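PDB 6P8P: uncharacterized protein from Pseudomonas aeruginosa, which is a HORMA-domain protein of a type III CBASS phage-resistance system that probably helps regulate its partner cGAS-like CD-NTase enzyme. Local coordinates for residues S38-L50 with W113-I125. The protein carries 2 engineered substitutions. Sequence-based numbering, arbitrary orientation.
Sequences SELRAVTGVAASL and WVQSALKKHSSRI
Ser122 OG is gripped from three directions: it donates to Glu39 OE1 at 2.6 Å, and it accepts the backbone N-H groups of Arg124 and Ile125, Ile125 N lying 2.9 Å from OG in the straighter of the two bonds. The two backbone bonds make an ST turn and ST motif, which hold the hydroxyl still while its proton goes to the anti side of the carboxylate, 28° out of plane. One water links Glu39 OE1 to Ser123 N; a second joins His121 O to Glu39 OE2, its bond to the carboxylate weak. Beside this polar end, the carbonyl O of Ala42 lies over the centre of one face of the His121 ring, 3.4 Å above its plane and without a hydrogen bond.

Farther along, a single knob in a hole illustrates how the helices pack: Val46 sits among Trp113, Val114, Ala117 and Leu118. With CG1 anti to the backbone N (chi1 175°), that branch meets Val114 CG1 at 3.7 Å, while CG2 presses tightly on Ala117 CB at 3.4 Å. Val43 bridges the two zones: its side chain crosses that of Leu118 at about a right angle, CG1 against CD2, and its CG2 meets Ile125 CD1 tip to tip.

The helical segments 44-50 and 113-119 run roughly antiparallel (150° between their directions), their axes coming within 9.8 Å. Ser49 hydrogen-bonds to Ser49 of the second subunit, Trp21 of helix 17-29 packs on Val43, and strands 101-106 and 125-129 underlie Val114.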
ATOM      1  N   SER A  38     -16.052  -2.414  -4.432  1.00 17.87           N
ATOM      2  CA  SER A  38     -15.570  -2.484  -3.052  1.00 16.45           C
ATOM      3  C   SER A  38     -14.220  -3.170  -2.973  1.00 17.66           C
ATOM      4  O   SER A  38     -13.346  -2.743  -2.205  1.00 19.69           O
ATOM      5  CB  SER A  38     -16.587  -3.218  -2.171  1.00 20.56           C
ATOM      6  OG  SER A  38     -17.748  -2.415  -1.992  1.00 29.30           O
ATOM      7  N   GLU A  39     -14.034  -4.257  -3.730  1.00 17.04           N
ATOM      8  CA  GLU A  39     -12.751  -4.946  -3.682  1.00 19.59           C
ATOM      9  C   GLU A  39     -11.637  -4.090  -4.277  1.00 16.72           C
ATOM     10  O   GLU A  39     -10.535  -4.035  -3.722  1.00 17.88           O
ATOM     11  CB  GLU A  39     -12.807  -6.282  -4.402  1.00 25.01           C
ATOM     12  CG  GLU A  39     -13.421  -7.404  -3.573  1.00 38.26           C
ATOM     13  CD  GLU A  39     -13.323  -8.779  -4.229  1.00 48.77           C
ATOM     14  OE1 GLU A  39     -12.330  -9.078  -4.925  1.00 30.89           O
ATOM     15  OE2 GLU A  39     -14.256  -9.583  -4.041  1.00 49.61           O
ATOM     16  N   LEU A  40     -11.898  -3.441  -5.407  1.00 17.63           N
ATOM     17  CA  LEU A  40     -10.887  -2.557  -5.990  1.00 14.23           C
ATOM     18  C   LEU A  40     -10.510  -1.431  -5.030  1.00 16.94           C
ATOM     19  O   LEU A  40      -9.327  -1.089  -4.891  1.00 18.17           O
ATOM     20  CB  LEU A  40     -11.389  -1.989  -7.313  1.00 14.01           C
ATOM     21  CG  LEU A  40     -11.111  -2.840  -8.557  1.00 23.37           C
ATOM     22  CD1 LEU A  40     -11.763  -4.156  -8.533  1.00 36.20           C
ATOM     23  CD2 LEU A  40     -11.628  -2.013  -9.767  1.00 23.40           C
ATOM     24  N   ARG A  41     -11.495  -0.850  -4.349  1.00 18.58           N
ATOM     25  CA  ARG A  41     -11.201   0.204  -3.392  1.00 19.40           C
ATOM     26  C   ARG A  41     -10.480  -0.354  -2.176  1.00 18.45           C
ATOM     27  O   ARG A  41      -9.618   0.319  -1.605  1.00 20.24           O
ATOM     28  CB  ARG A  41     -12.491   0.932  -2.991  1.00 17.00           C
ATOM     29  CG  ARG A  41     -13.097   1.790  -4.086  1.00 17.97           C
ATOM     30  CD  ARG A  41     -14.379   2.487  -3.614  1.00 27.19           C
ATOM     31  NE  ARG A  41     -14.895   3.410  -4.617  1.00 36.57           N
ATOM     32  CZ  ARG A  41     -16.118   3.950  -4.596  1.00 55.49           C
ATOM     33  NH1 ARG A  41     -16.965   3.651  -3.621  1.00 61.31           N
ATOM     34  NH2 ARG A  41     -16.502   4.781  -5.556  1.00 32.97           N
ATOM     35  N   ALA A  42     -10.743  -1.609  -1.826  1.00 17.70           N
ATOM     36  CA  ALA A  42     -10.096  -2.185  -0.640  1.00 18.87           C
ATOM     37  C   ALA A  42      -8.579  -2.357  -0.818  1.00 19.10           C
ATOM     38  O   ALA A  42      -7.836  -2.359   0.175  1.00 21.14           O
ATOM     39  CB  ALA A  42     -10.734  -3.533  -0.308  1.00 21.26           C
ATOM     40  N   VAL A  43      -8.104  -2.530  -2.053  1.00 14.87           N
ATOM     41  CA  VAL A  43      -6.687  -2.741  -2.325  1.00 16.53           C
ATOM     42  C   VAL A  43      -5.984  -1.431  -2.686  1.00 14.92           C
ATOM     43  O   VAL A  43      -4.875  -1.453  -3.207  1.00 16.32           O
ATOM     44  CB  VAL A  43      -6.464  -3.792  -3.418  1.00 19.55           C
ATOM     45  CG1 VAL A  43      -7.076  -5.119  -3.049  1.00 21.46           C
ATOM     46  CG2 VAL A  43      -7.006  -3.274  -4.761  1.00 17.57           C
ATOM     47  N   THR A  44      -6.611  -0.287  -2.395  1.00 17.30           N
ATOM     48  CA  THR A  44      -6.063   1.002  -2.810  1.00 18.74           C
ATOM     49  C   THR A  44      -4.650   1.212  -2.298  1.00 17.28           C
ATOM     50  O   THR A  44      -3.785   1.726  -3.020  1.00 19.19           O
ATOM     51  CB  THR A  44      -6.966   2.145  -2.315  1.00 22.71           C
ATOM     52  OG1 THR A  44      -8.203   2.131  -3.018  1.00 23.67           O
ATOM     53  CG2 THR A  44      -6.313   3.532  -2.512  1.00 19.44           C
ATOM     54  N   GLY A  45      -4.382   0.830  -1.045  1.00 20.91           N
ATOM     55  CA  GLY A  45      -3.037   1.039  -0.524  1.00 19.45           C
ATOM     56  C   GLY A  45      -1.986   0.320  -1.356  1.00 16.13           C
ATOM     57  O   GLY A  45      -0.942   0.886  -1.715  1.00 20.05           O
ATOM     58  N   VAL A  46      -2.252  -0.942  -1.678  1.00 15.31           N
ATOM     59  CA  VAL A  46      -1.310  -1.721  -2.472  1.00 17.54           C
ATOM     60  C   VAL A  46      -1.226  -1.152  -3.885  1.00 18.38           C
ATOM     61  O   VAL A  46      -0.137  -0.957  -4.442  1.00 15.82           O
ATOM     62  CB  VAL A  46      -1.718  -3.210  -2.479  1.00 20.70           C
ATOM     63  CG1 VAL A  46      -0.814  -3.990  -3.406  1.00 22.27           C
ATOM     64  CG2 VAL A  46      -1.694  -3.771  -1.080  1.00 29.26           C
ATOM     65  N   ALA A  47      -2.379  -0.902  -4.500  1.00 15.83           N
ATOM     66  CA  ALA A  47      -2.377  -0.484  -5.894  1.00 15.27           C
ATOM     67  C   ALA A  47      -1.701   0.865  -6.069  1.00 18.51           C
ATOM     68  O   ALA A  47      -0.889   1.054  -6.989  1.00 16.13           O
ATOM     69  CB  ALA A  47      -3.813  -0.441  -6.403  1.00 18.32           C
ATOM     70  N   ALA A  48      -2.008   1.816  -5.178  1.00 16.27           N
ATOM     71  CA  ALA A  48      -1.331   3.104  -5.214  1.00 15.19           C
ATOM     72  C   ALA A  48       0.162   2.954  -4.975  1.00 16.17           C
ATOM     73  O   ALA A  48       0.968   3.666  -5.575  1.00 15.51           O
ATOM     74  CB  ALA A  48      -1.972   4.047  -4.193  1.00 17.00           C
ATOM     75  N   SER A  49       0.563   2.051  -4.088  1.00 15.69           N
ATOM     76  CA  SER A  49       1.989   1.835  -3.878  1.00 13.74           C
ATOM     77  C   SER A  49       2.686   1.434  -5.167  1.00 15.25           C
ATOM     78  O   SER A  49       3.770   1.939  -5.484  1.00 15.20           O
ATOM     79  CB  SER A  49       2.193   0.749  -2.809  1.00 15.41           C
ATOM     80  OG  SER A  49       3.574   0.430  -2.600  1.00 20.05           O
ATOM     81  N   LEU A  50       2.067   0.531  -5.917  1.00 15.86           N
ATOM     82  CA  LEU A  50       2.652   0.054  -7.163  1.00 14.36           C
ATOM     83  C   LEU A  50       2.683   1.154  -8.217  1.00 16.40           C
ATOM     84  O   LEU A  50       3.633   1.251  -8.993  1.00 15.60           O
ATOM     85  CB  LEU A  50       1.853  -1.150  -7.679  1.00 14.07           C
ATOM     86  CG  LEU A  50       1.901  -2.397  -6.810  1.00 16.35           C
ATOM     87  CD1 LEU A  50       0.844  -3.402  -7.278  1.00 19.00           C
ATOM     88  CD2 LEU A  50       3.283  -2.997  -6.807  1.00 19.10           C
ATOM     89  N   TRP A 113       5.430  -9.284  -0.346  1.00 19.93           N
ATOM     90  CA  TRP A 113       4.526  -8.508   0.493  1.00 17.41           C
ATOM     91  C   TRP A 113       3.270  -8.114  -0.272  1.00 17.05           C
ATOM     92  O   TRP A 113       2.170  -8.135   0.290  1.00 19.22           O
ATOM     93  CB  TRP A 113       5.251  -7.294   1.090  1.00 20.17           C
ATOM     94  CG  TRP A 113       5.309  -6.007   0.312  1.00 19.25           C
ATOM     95  CD1 TRP A 113       6.388  -5.500  -0.370  1.00 16.43           C
ATOM     96  CD2 TRP A 113       4.270  -5.023   0.213  1.00 18.00           C
ATOM     97  NE1 TRP A 113       6.055  -4.276  -0.914  1.00 21.04           N
ATOM     98  CE2 TRP A 113       4.765  -3.969  -0.573  1.00 21.02           C
ATOM     99  CE3 TRP A 113       2.958  -4.950   0.688  1.00 18.76           C
ATOM    100  CZ2 TRP A 113       4.001  -2.837  -0.868  1.00 21.18           C
ATOM    101  CZ3 TRP A 113       2.220  -3.831   0.407  1.00 23.26           C
ATOM    102  CH2 TRP A 113       2.732  -2.803  -0.383  1.00 20.53           C
ATOM    103  N   VAL A 114       3.403  -7.817  -1.561  1.00 17.84           N
ATOM    104  CA  VAL A 114       2.242  -7.354  -2.315  1.00 14.76           C
ATOM    105  C   VAL A 114       1.212  -8.458  -2.451  1.00 16.87           C
ATOM    106  O   VAL A 114       0.017  -8.212  -2.294  1.00 16.47           O
ATOM    107  CB  VAL A 114       2.696  -6.803  -3.672  1.00 14.30           C
ATOM    108  CG1 VAL A 114       1.498  -6.613  -4.584  1.00 18.00           C
ATOM    109  CG2 VAL A 114       3.420  -5.507  -3.457  1.00 16.11           C
ATOM    110  N   GLN A 115       1.636  -9.678  -2.795  1.00 17.62           N
ATOM    111  CA  GLN A 115       0.661 -10.748  -2.981  1.00 16.03           C
ATOM    112  C   GLN A 115      -0.048 -11.073  -1.674  1.00 21.48           C
ATOM    113  O   GLN A 115      -1.264 -11.291  -1.663  1.00 20.22           O
ATOM    114  CB  GLN A 115       1.335 -11.991  -3.576  1.00 16.69           C
ATOM    115  CG  GLN A 115       1.853 -11.731  -4.995  1.00 19.12           C
ATOM    116  CD  GLN A 115       2.373 -12.969  -5.704  1.00 30.08           C
ATOM    117  OE1 GLN A 115       2.153 -13.169  -6.913  1.00 30.64           O
ATOM    118  NE2 GLN A 115       3.084 -13.798  -4.968  1.00 21.07           N
ATOM    119  N   SER A 116       0.689 -11.050  -0.550  1.00 20.96           N
ATOM    120  CA  SER A 116       0.054 -11.254   0.750  1.00 19.16           C
ATOM    121  C   SER A 116      -0.932 -10.144   1.081  1.00 19.17           C
ATOM    122  O   SER A 116      -2.010 -10.409   1.614  1.00 24.79           O
ATOM    123  CB  SER A 116       1.118 -11.359   1.848  1.00 26.52           C
ATOM    124  OG  SER A 116       1.885 -12.523   1.688  1.00 29.47           O
ATOM    125  N   ALA A 117      -0.562  -8.894   0.824  1.00 19.25           N
ATOM    126  CA  ALA A 117      -1.448  -7.772   1.096  1.00 20.69           C
ATOM    127  C   ALA A 117      -2.715  -7.853   0.265  1.00 20.82           C
ATOM    128  O   ALA A 117      -3.799  -7.517   0.750  1.00 22.73           O
ATOM    129  CB  ALA A 117      -0.721  -6.456   0.837  1.00 20.12           C
ATOM    130  N   LEU A 118      -2.602  -8.258  -0.998  1.00 19.33           N
ATOM    131  CA  LEU A 118      -3.793  -8.369  -1.826  1.00 16.59           C
ATOM    132  C   LEU A 118      -4.700  -9.488  -1.338  1.00 18.66           C
ATOM    133  O   LEU A 118      -5.932  -9.357  -1.365  1.00 20.32           O
ATOM    134  CB  LEU A 118      -3.399  -8.626  -3.279  1.00 17.83           C
ATOM    135  CG  LEU A 118      -2.792  -7.450  -3.999  1.00 15.95           C
ATOM    136  CD1 LEU A 118      -2.364  -7.834  -5.431  1.00 16.08           C
ATOM    137  CD2 LEU A 118      -3.754  -6.264  -4.108  1.00 15.85           C
ATOM    138  N   LYS A 119      -4.102 -10.603  -0.914  1.00 22.16           N
ATOM    139  CA  LYS A 119      -4.863 -11.780  -0.517  1.00 24.79           C
ATOM    140  C   LYS A 119      -5.771 -11.482   0.659  1.00 33.68           C
ATOM    141  O   LYS A 119      -6.783 -12.169   0.841  1.00 30.07           O
ATOM    142  CB  LYS A 119      -3.900 -12.918  -0.204  1.00 28.80           C
ATOM    143  CG  LYS A 119      -4.551 -14.201   0.262  1.00 41.48           C
ATOM    144  CD  LYS A 119      -3.482 -15.264   0.527  1.00 57.55           C
ATOM    145  CE  LYS A 119      -3.920 -16.267   1.589  1.00 68.92           C
ATOM    146  NZ  LYS A 119      -2.786 -17.140   2.003  1.00 70.54           N
ATOM    147  N   LYS A 120      -5.458 -10.441   1.426  1.00 24.90           N
ATOM    148  CA  LYS A 120      -6.324 -10.076   2.535  1.00 29.90           C
ATOM    149  C   LYS A 120      -7.685  -9.595   2.052  1.00 34.20           C
ATOM    150  O   LYS A 120      -8.674  -9.709   2.780  1.00 28.55           O
ATOM    151  CB  LYS A 120      -5.696  -8.952   3.368  1.00 26.08           C
ATOM    152  CG  LYS A 120      -4.324  -9.210   3.951  1.00 49.90           C
ATOM    153  CD  LYS A 120      -3.902  -8.037   4.877  1.00 58.45           C
ATOM    154  CE  LYS A 120      -5.095  -7.414   5.627  1.00 69.66           C
ATOM    155  NZ  LYS A 120      -4.778  -6.250   6.498  1.00 73.40           N
ATOM    156  N   HIS A 121      -7.748  -9.012   0.849  1.00 21.94           N
ATOM    157  CA  HIS A 121      -8.940  -8.327   0.401  1.00 20.07           C
ATOM    158  C   HIS A 121      -9.653  -9.009  -0.752  1.00 20.40           C
ATOM    159  O   HIS A 121     -10.814  -8.685  -1.005  1.00 24.67           O
ATOM    160  CB  HIS A 121      -8.611  -6.897  -0.071  1.00 26.93           C
ATOM    161  CG  HIS A 121      -7.917  -6.067   0.953  1.00 21.40           C
ATOM    162  ND1 HIS A 121      -8.558  -5.598   2.075  1.00 25.88           N
ATOM    163  CD2 HIS A 121      -6.651  -5.586   1.009  1.00 26.98           C
ATOM    164  CE1 HIS A 121      -7.702  -4.901   2.808  1.00 26.46           C
ATOM    165  NE2 HIS A 121      -6.540  -4.871   2.177  1.00 30.98           N
ATOM    166  N   SER A 122      -8.976  -9.892  -1.476  1.00 25.95           N
ATOM    167  CA  SER A 122      -9.510 -10.358  -2.744  1.00 24.66           C
ATOM    168  C   SER A 122      -8.785 -11.624  -3.155  1.00 21.36           C
ATOM    169  O   SER A 122      -7.590 -11.775  -2.916  1.00 21.45           O
ATOM    170  CB  SER A 122      -9.364  -9.260  -3.822  1.00 24.21           C
ATOM    171  OG  SER A 122      -9.772  -9.702  -5.107  1.00 24.72           O
ATOM    172  N   SER A 123      -9.511 -12.510  -3.826  1.00 22.26           N
ATOM    173  CA  SER A 123      -8.891 -13.593  -4.578  1.00 24.71           C
ATOM    174  C   SER A 123      -8.885 -13.308  -6.079  1.00 23.85           C
ATOM    175  O   SER A 123      -8.204 -14.009  -6.832  1.00 27.57           O
ATOM    176  CB  SER A 123      -9.615 -14.907  -4.293  1.00 34.71           C
ATOM    177  OG  SER A 123     -10.938 -14.869  -4.780  1.00 34.72           O
ATOM    178  N   ARG A 124      -9.589 -12.268  -6.514  1.00 23.03           N
ATOM    179  CA  ARG A 124      -9.674 -11.947  -7.933  1.00 19.54           C
ATOM    180  C   ARG A 124      -8.605 -10.958  -8.360  1.00 24.06           C
ATOM    181  O   ARG A 124      -8.221 -10.932  -9.550  1.00 20.34           O
ATOM    182  CB  ARG A 124     -11.054 -11.378  -8.276  1.00 16.79           C
ATOM    183  CG  ARG A 124     -12.199 -12.380  -8.025  1.00 22.57           C
ATOM    184  CD  ARG A 124     -13.545 -11.776  -8.315  1.00 25.29           C
ATOM    185  NE  ARG A 124     -14.613 -12.755  -8.127  1.00 29.62           N
ATOM    186  CZ  ARG A 124     -14.980 -13.643  -9.036  1.00 32.11           C
ATOM    187  NH1 ARG A 124     -14.361 -13.677 -10.198  1.00 26.44           N
ATOM    188  NH2 ARG A 124     -15.953 -14.502  -8.773  1.00 50.11           N
ATOM    189  N   ILE A 125      -8.135 -10.133  -7.426  1.00 18.33           N
ATOM    190  CA  ILE A 125      -7.095  -9.156  -7.721  1.00 17.96           C
ATOM    191  C   ILE A 125      -5.778  -9.772  -7.295  1.00 19.55           C
ATOM    192  O   ILE A 125      -5.577 -10.050  -6.108  1.00 20.50           O
ATOM    193  CB  ILE A 125      -7.323  -7.819  -7.009  1.00 15.85           C
ATOM    194  CG1 ILE A 125      -8.667  -7.226  -7.388  1.00 18.42           C
ATOM    195  CG2 ILE A 125      -6.149  -6.842  -7.325  1.00 15.15           C
ATOM    196  CD1 ILE A 125      -9.118  -6.165  -6.397  1.00 18.48           C
TER
HETATM  197  O   HOH W   1     -12.312 -11.836  -4.366  1.00 36.00           O
HETATM  198  O   HOH W   2     -12.882 -11.092  -1.663  1.00 39.84           O